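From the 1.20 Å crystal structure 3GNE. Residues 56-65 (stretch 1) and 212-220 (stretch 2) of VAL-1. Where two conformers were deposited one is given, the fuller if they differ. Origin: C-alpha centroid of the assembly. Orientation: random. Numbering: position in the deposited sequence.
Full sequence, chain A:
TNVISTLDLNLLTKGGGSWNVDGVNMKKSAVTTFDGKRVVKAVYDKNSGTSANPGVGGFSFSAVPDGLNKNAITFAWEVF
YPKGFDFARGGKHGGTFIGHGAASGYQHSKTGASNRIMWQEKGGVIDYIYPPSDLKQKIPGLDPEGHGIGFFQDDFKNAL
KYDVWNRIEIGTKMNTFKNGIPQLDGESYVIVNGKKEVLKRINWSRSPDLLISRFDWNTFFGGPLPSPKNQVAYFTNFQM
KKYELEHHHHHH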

ATOM      1  N   VAL A  56       9.461 -17.648  -3.685  1.00  9.33           N
ATOM      2  CA  VAL A  56       8.372 -17.344  -2.771  1.00  8.37           C
ATOM      3  C   VAL A  56       8.787 -16.144  -1.927  1.00  8.18           C
ATOM      4  O   VAL A  56       9.856 -16.113  -1.314  1.00  8.94           O
ATOM      5  CB  VAL A  56       8.079 -18.556  -1.853  1.00  9.15           C
ATOM      6  CG1 VAL A  56       6.967 -18.228  -0.874  1.00 10.79           C
ATOM      7  CG2 VAL A  56       7.687 -19.757  -2.712  1.00 12.87           C
ATOM      8  N   GLY A  57       7.899 -15.137  -1.868  1.00  7.34           N
ATOM      9  CA  GLY A  57       8.260 -14.038  -0.997  1.00  8.90           C
ATOM     10  C   GLY A  57       7.092 -13.191  -0.575  1.00  8.08           C
ATOM     11  O   GLY A  57       6.100 -13.009  -1.295  1.00  8.83           O
ATOM     12  N   GLY A  58       7.217 -12.665   0.626  1.00  7.32           N
ATOM     13  CA  GLY A  58       6.258 -11.721   1.204  1.00  7.55           C
ATOM     14  C   GLY A  58       5.026 -12.410   1.748  1.00  7.86           C
ATOM     15  O   GLY A  58       5.024 -13.582   2.063  1.00  8.24           O
ATOM     16  N   PHE A  59       3.950 -11.597   1.828  1.00  7.10           N
ATOM     17  CA  PHE A  59       2.645 -12.108   2.270  1.00  6.42           C
ATOM     18  C   PHE A  59       1.612 -11.076   1.843  1.00  7.21           C
ATOM     19  O   PHE A  59       1.968  -9.926   1.562  1.00  7.49           O
ATOM     20  CB  PHE A  59       2.559 -12.408   3.772  1.00  7.59           C
ATOM     21  CG  PHE A  59       2.546 -11.189   4.696  1.00  7.90           C
ATOM     22  CD1 PHE A  59       1.346 -10.833   5.306  1.00  9.02           C
ATOM     23  CD2 PHE A  59       3.677 -10.425   4.950  1.00  8.07           C
ATOM     24  CE1 PHE A  59       1.250  -9.745   6.169  1.00  8.63           C
ATOM     25  CE2 PHE A  59       3.614  -9.328   5.817  1.00  8.67           C
ATOM     26  CZ  PHE A  59       2.409  -9.006   6.406  1.00 10.16           C
ATOM     27  N   SER A  60       0.358 -11.520   1.836  1.00  6.83           N
ATOM     28  CA  SER A  60      -0.716 -10.605   1.433  1.00  7.41           C
ATOM     29  C   SER A  60      -1.969 -10.893   2.237  1.00  7.28           C
ATOM     30  O   SER A  60      -2.141 -11.965   2.772  1.00  7.76           O
ATOM     31  CB  SER A  60      -0.980 -10.764  -0.079  1.00  7.18           C
ATOM     32  OG  SER A  60      -1.522 -12.030  -0.349  1.00  8.95           O
ATOM     33  N   PHE A  61      -2.849  -9.864   2.216  1.00  7.24           N
ATOM     34  CA  PHE A  61      -4.217 -10.053   2.737  1.00  6.97           C
ATOM     35  C   PHE A  61      -5.035  -8.852   2.281  1.00  7.11           C
ATOM     36  O   PHE A  61      -4.481  -7.826   1.943  1.00  8.29           O
ATOM     37  CB  PHE A  61      -4.265 -10.189   4.270  1.00  7.24           C
ATOM     38  CG  PHE A  61      -3.790  -8.988   5.048  1.00  8.15           C
ATOM     39  CD1 PHE A  61      -4.736  -8.018   5.446  1.00  8.17           C
ATOM     40  CD2 PHE A  61      -2.469  -8.840   5.444  1.00  8.80           C
ATOM     41  CE1 PHE A  61      -4.350  -6.938   6.207  1.00  8.70           C
ATOM     42  CE2 PHE A  61      -2.037  -7.729   6.174  1.00  8.95           C
ATOM     43  CZ  PHE A  61      -3.012  -6.800   6.547  1.00  9.80           C
ATOM     44  N   SER A  62      -6.371  -8.997   2.310  0.50  6.02           N
ATOM     45  CA  SER A  62      -7.199  -7.801   2.145  0.50  5.42           C
ATOM     46  C   SER A  62      -8.021  -7.622   3.420  0.50  6.59           C
ATOM     47  O   SER A  62      -8.135  -8.545   4.230  0.50 10.34           O
ATOM     48  CB  SER A  62      -8.115  -7.929   0.931  0.50  5.56           C
ATOM     49  OG  SER A  62      -8.985  -9.057   1.087  0.50  4.28           O
ATOM     50  N   ALA A  63      -8.581  -6.415   3.544  1.00  7.66           N
ATOM     51  CA  ALA A  63      -9.427  -6.134   4.686  1.00  7.90           C
ATOM     52  C   ALA A  63     -10.416  -5.058   4.294  1.00  8.75           C
ATOM     53  O   ALA A  63     -10.091  -4.133   3.539  1.00  8.89           O
ATOM     54  CB  ALA A  63      -8.621  -5.666   5.882  1.00  9.58           C
ATOM     55  N   VAL A  64     -11.607  -5.129   4.845  1.00  9.27           N
ATOM     56  CA  VAL A  64     -12.627  -4.068   4.698  1.00 10.00           C
ATOM     57  C   VAL A  64     -13.085  -3.745   6.115  1.00  9.58           C
ATOM     58  O   VAL A  64     -14.104  -4.262   6.587  1.00 10.60           O
ATOM     59  CB  VAL A  64     -13.780  -4.498   3.781  1.00 10.46           C
ATOM     60  CG1 VAL A  64     -14.712  -3.334   3.540  1.00 12.60           C
ATOM     61  CG2 VAL A  64     -13.289  -5.002   2.394  1.00 10.90           C
ATOM     62  N   PRO A  65     -12.319  -2.970   6.883  1.00  9.65           N
ATOM     63  CA  PRO A  65     -12.630  -2.880   8.305  1.00 10.19           C
ATOM     64  C   PRO A  65     -13.907  -2.160   8.605  1.00 10.43           C
ATOM     65  O   PRO A  65     -14.286  -1.180   7.957  1.00 12.44           O
ATOM     66  CB  PRO A  65     -11.403  -2.187   8.894  1.00 10.41           C
ATOM     67  CG  PRO A  65     -10.318  -2.522   7.847  1.00 10.51           C
ATOM     68  CD  PRO A  65     -11.048  -2.334   6.509  1.00 10.15           C
ATOM     69  N   ILE A 212     -13.767   4.276  -1.841  1.00  9.24           N
ATOM     70  CA  ILE A 212     -12.735   3.368  -1.298  1.00  9.88           C
ATOM     71  C   ILE A 212     -13.373   2.047  -0.894  1.00  9.50           C
ATOM     72  O   ILE A 212     -14.409   2.079  -0.207  1.00 12.69           O
ATOM     73  CB  ILE A 212     -12.063   4.070  -0.126  1.00 10.55           C
ATOM     74  CG1 ILE A 212     -11.352   5.336  -0.591  1.00 11.49           C
ATOM     75  CG2 ILE A 212     -11.108   3.100   0.568  1.00 12.84           C
ATOM     76  CD1 ILE A 212     -10.946   6.325   0.493  1.00 12.93           C
ATOM     77  N   SER A 213     -12.794   0.951  -1.347  1.00  9.43           N
ATOM     78  CA  SER A 213     -13.481  -0.358  -1.156  1.00  9.33           C
ATOM     79  C   SER A 213     -12.697  -1.323  -0.356  1.00  9.57           C
ATOM     80  O   SER A 213     -13.323  -2.205   0.210  1.00 11.50           O
ATOM     81  CB  SER A 213     -13.865  -0.920  -2.526  1.00 11.56           C
ATOM     82  OG  SER A 213     -12.720  -1.071  -3.341  1.00 10.90           O
ATOM     83  N   ARG A 214     -11.360  -1.244  -0.261  1.00  8.75           N
ATOM     84  CA  ARG A 214     -10.652  -2.174   0.613  1.00  8.89           C
ATOM     85  C   ARG A 214      -9.251  -1.685   0.907  1.00  8.64           C
ATOM     86  O   ARG A 214      -8.704  -0.853   0.172  1.00  8.83           O
ATOM     87  CB  ARG A 214     -10.515  -3.609   0.038  1.00  9.52           C
ATOM     88  CG  ARG A 214      -9.536  -3.717  -1.149  1.00  9.91           C
ATOM     89  CD  ARG A 214      -9.475  -5.182  -1.594  1.00 10.77           C
ATOM     90  NE  ARG A 214      -8.416  -5.521  -2.546  1.00 11.95           N
ATOM     91  CZ  ARG A 214      -8.471  -5.345  -3.868  1.00 11.28           C
ATOM     92  NH1 ARG A 214      -9.571  -4.751  -4.400  1.00 14.71           N
ATOM     93  NH2 ARG A 214      -7.444  -5.725  -4.603  1.00 13.47           N
ATOM     94  N   PHE A 215      -8.680  -2.214   1.971  1.00  8.31           N
ATOM     95  CA  PHE A 215      -7.242  -2.226   2.180  1.00  8.07           C
ATOM     96  C   PHE A 215      -6.670  -3.485   1.568  1.00  8.64           C
ATOM     97  O   PHE A 215      -7.216  -4.576   1.775  1.00 10.09           O
ATOM     98  CB  PHE A 215      -6.944  -2.237   3.686  1.00  8.99           C
ATOM     99  CG  PHE A 215      -5.454  -2.196   4.032  1.00 10.17           C
ATOM    100  CD1 PHE A 215      -4.661  -1.109   3.656  1.00 11.00           C
ATOM    101  CD2 PHE A 215      -4.911  -3.284   4.740  1.00 11.19           C
ATOM    102  CE1 PHE A 215      -3.303  -1.070   4.013  1.00 12.20           C
ATOM    103  CE2 PHE A 215      -3.565  -3.198   5.104  1.00 12.45           C
ATOM    104  CZ  PHE A 215      -2.769  -2.115   4.761  1.00 12.44           C
ATOM    105  N   ASP A 216      -5.606  -3.323   0.781  1.00  7.06           N
ATOM    106  CA  ASP A 216      -4.987  -4.465   0.166  1.00  7.20           C
ATOM    107  C   ASP A 216      -3.519  -4.454   0.556  1.00  6.66           C
ATOM    108  O   ASP A 216      -2.768  -3.536   0.232  1.00  7.75           O
ATOM    109  CB  ASP A 216      -5.110  -4.343  -1.358  1.00  8.38           C
ATOM    110  CG  ASP A 216      -4.763  -5.674  -2.012  1.00  8.80           C
ATOM    111  OD1 ASP A 216      -5.648  -6.555  -2.100  1.00 12.27           O
ATOM    112  OD2 ASP A 216      -3.620  -5.912  -2.397  1.00 10.43           O
ATOM    113  N   TRP A 217      -3.104  -5.481   1.269  1.00  6.79           N
ATOM    114  CA  TRP A 217      -1.733  -5.682   1.688  1.00  7.17           C
ATOM    115  C   TRP A 217      -1.115  -6.713   0.767  1.00  7.02           C
ATOM    116  O   TRP A 217      -1.647  -7.796   0.619  1.00  7.23           O
ATOM    117  CB  TRP A 217      -1.659  -6.201   3.139  1.00  7.70           C
ATOM    118  CG  TRP A 217      -0.201  -6.289   3.493  1.00  7.52           C
ATOM    119  CD1 TRP A 217       0.568  -7.415   3.601  1.00  7.44           C
ATOM    120  CD2 TRP A 217       0.641  -5.169   3.784  1.00  7.55           C
ATOM    121  NE1 TRP A 217       1.836  -7.061   3.927  1.00  7.91           N
ATOM    122  CE2 TRP A 217       1.930  -5.689   4.069  1.00  7.78           C
ATOM    123  CE3 TRP A 217       0.436  -3.800   3.862  1.00  7.89           C
ATOM    124  CZ2 TRP A 217       3.020  -4.873   4.405  1.00  8.32           C
ATOM    125  CZ3 TRP A 217       1.521  -2.977   4.198  1.00  9.23           C
ATOM    126  CH2 TRP A 217       2.766  -3.517   4.469  1.00  8.30           C
ATOM    127  N   ASN A 218      -0.002  -6.426   0.130  1.00  7.19           N
ATOM    128  CA  ASN A 218       0.643  -7.445  -0.694  1.00  7.13           C
ATOM    129  C   ASN A 218       2.081  -7.008  -0.891  1.00  6.19           C
ATOM    130  O   ASN A 218       2.387  -6.166  -1.710  1.00  7.37           O
ATOM    131  CB  ASN A 218      -0.085  -7.581  -2.024  1.00  6.47           C
ATOM    132  CG  ASN A 218       0.362  -8.840  -2.736  1.00  7.46           C
ATOM    133  OD1 ASN A 218       1.351  -9.462  -2.388  1.00  8.93           O
ATOM    134  ND2 ASN A 218      -0.401  -9.217  -3.738  1.00 14.00           N
ATOM    135  N   THR A 219       2.970  -7.579  -0.041  1.00  7.13           N
ATOM    136  CA  THR A 219       4.344  -7.094  -0.028  1.00  6.95           C
ATOM    137  C   THR A 219       5.230  -8.085  -0.777  1.00  6.82           C
ATOM    138  O   THR A 219       5.153  -9.299  -0.610  1.00  7.66           O
ATOM    139  CB  THR A 219       4.827  -6.862   1.406  1.00  7.29           C
ATOM    140  OG1 THR A 219       6.172  -6.317   1.333  1.00  7.85           O
ATOM    141  CG2 THR A 219       4.896  -8.113   2.293  1.00  8.80           C
ATOM    142  N   PHE A 220       6.038  -7.527  -1.674  1.00  6.65           N
ATOM    143  CA  PHE A 220       6.909  -8.320  -2.562  1.00  7.16           C
ATOM    144  C   PHE A 220       7.865  -7.395  -3.227  1.00  6.54           C
ATOM    145  O   PHE A 220       7.600  -6.163  -3.300  1.00  7.56           O
ATOM    146  CB  PHE A 220       6.049  -9.086  -3.605  1.00  7.38           C
ATOM    147  CG  PHE A 220       5.184  -8.184  -4.455  1.00  7.63           C
ATOM    148  CD1 PHE A 220       3.862  -7.924  -4.044  1.00  8.72           C
ATOM    149  CD2 PHE A 220       5.671  -7.597  -5.642  1.00  7.80           C
ATOM    150  CE1 PHE A 220       3.070  -7.079  -4.814  1.00  8.29           C
ATOM    151  CE2 PHE A 220       4.862  -6.771  -6.400  1.00  8.19           C
ATOM    152  CZ  PHE A 220       3.549  -6.508  -5.982  1.00  8.27           C
TER

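The strand within the first segment runs antiparallel to the second segment, their N-to-C directions 175° apart, and the two segments bury 618 Å² between them. Hydrogen bonds fix the register: Phe61 N to Trp217 O is 2.9 Å and Trp217 N to Phe61 O 2.8 Å, while Ala63 N to Phe215 O and Phe215 N to Ala63 O are both 2.9 Å. Thr219 N adds a nearly straight bond to Phe59 O (3.0 Å, 172° at the hydrogen).

With this register, Phe59, Phe61 and Ala63 share one sheet face with Thr219, Trp217 and Phe215, and their side chains interlock there. Trp217 is the most covered residue, with 91 Å² of it hidden by the other strand. Its CB is the bump that presses on the Phe61 ring: it sits 3.6 Å from the ring centroid, only 19° off the normal, and 3.4 Å from Phe61 CE2. The indole itself is slid aside, its five-membered ring near parallel to Phe61 (27°) but with centroids 5.0 Å apart, so overlap is slight. Phe59, with chi1 at 71°, brings its ring close to the same indole; Trp217 NE1 lies over one face, 3.2 Å from Phe59 CZ, although the planes meet obliquely at 42°. Thr219 CG2 also approaches this ring, 3.7 Å from Phe59 CD2. Farther along, Phe61 CZ meets the edge of the Phe215 ring at CE2 (3.9 Å). The small Ala63 leaves its CB 4.4 Å from Phe215 CB.

The other face, carrying Ser60, Ser62, Asp216 and Asn218, has smaller cross-strand contacts. Ser60 CB reaches Asn218 OD1 at 3.5 Å, and Ser62 CB lies 4.0 Å from Arg214 CD. Arg214 NE forms a salt bridge with Asp216 OD1 (3.0 Å) within its own strand.

At Gly58 there is no room for a side chain: CA is 3.2 Å from Thr219 O, and an ideal CB would fall 1.7 Å from that oxygen, a clash. Its phi of 79° also favours glycine.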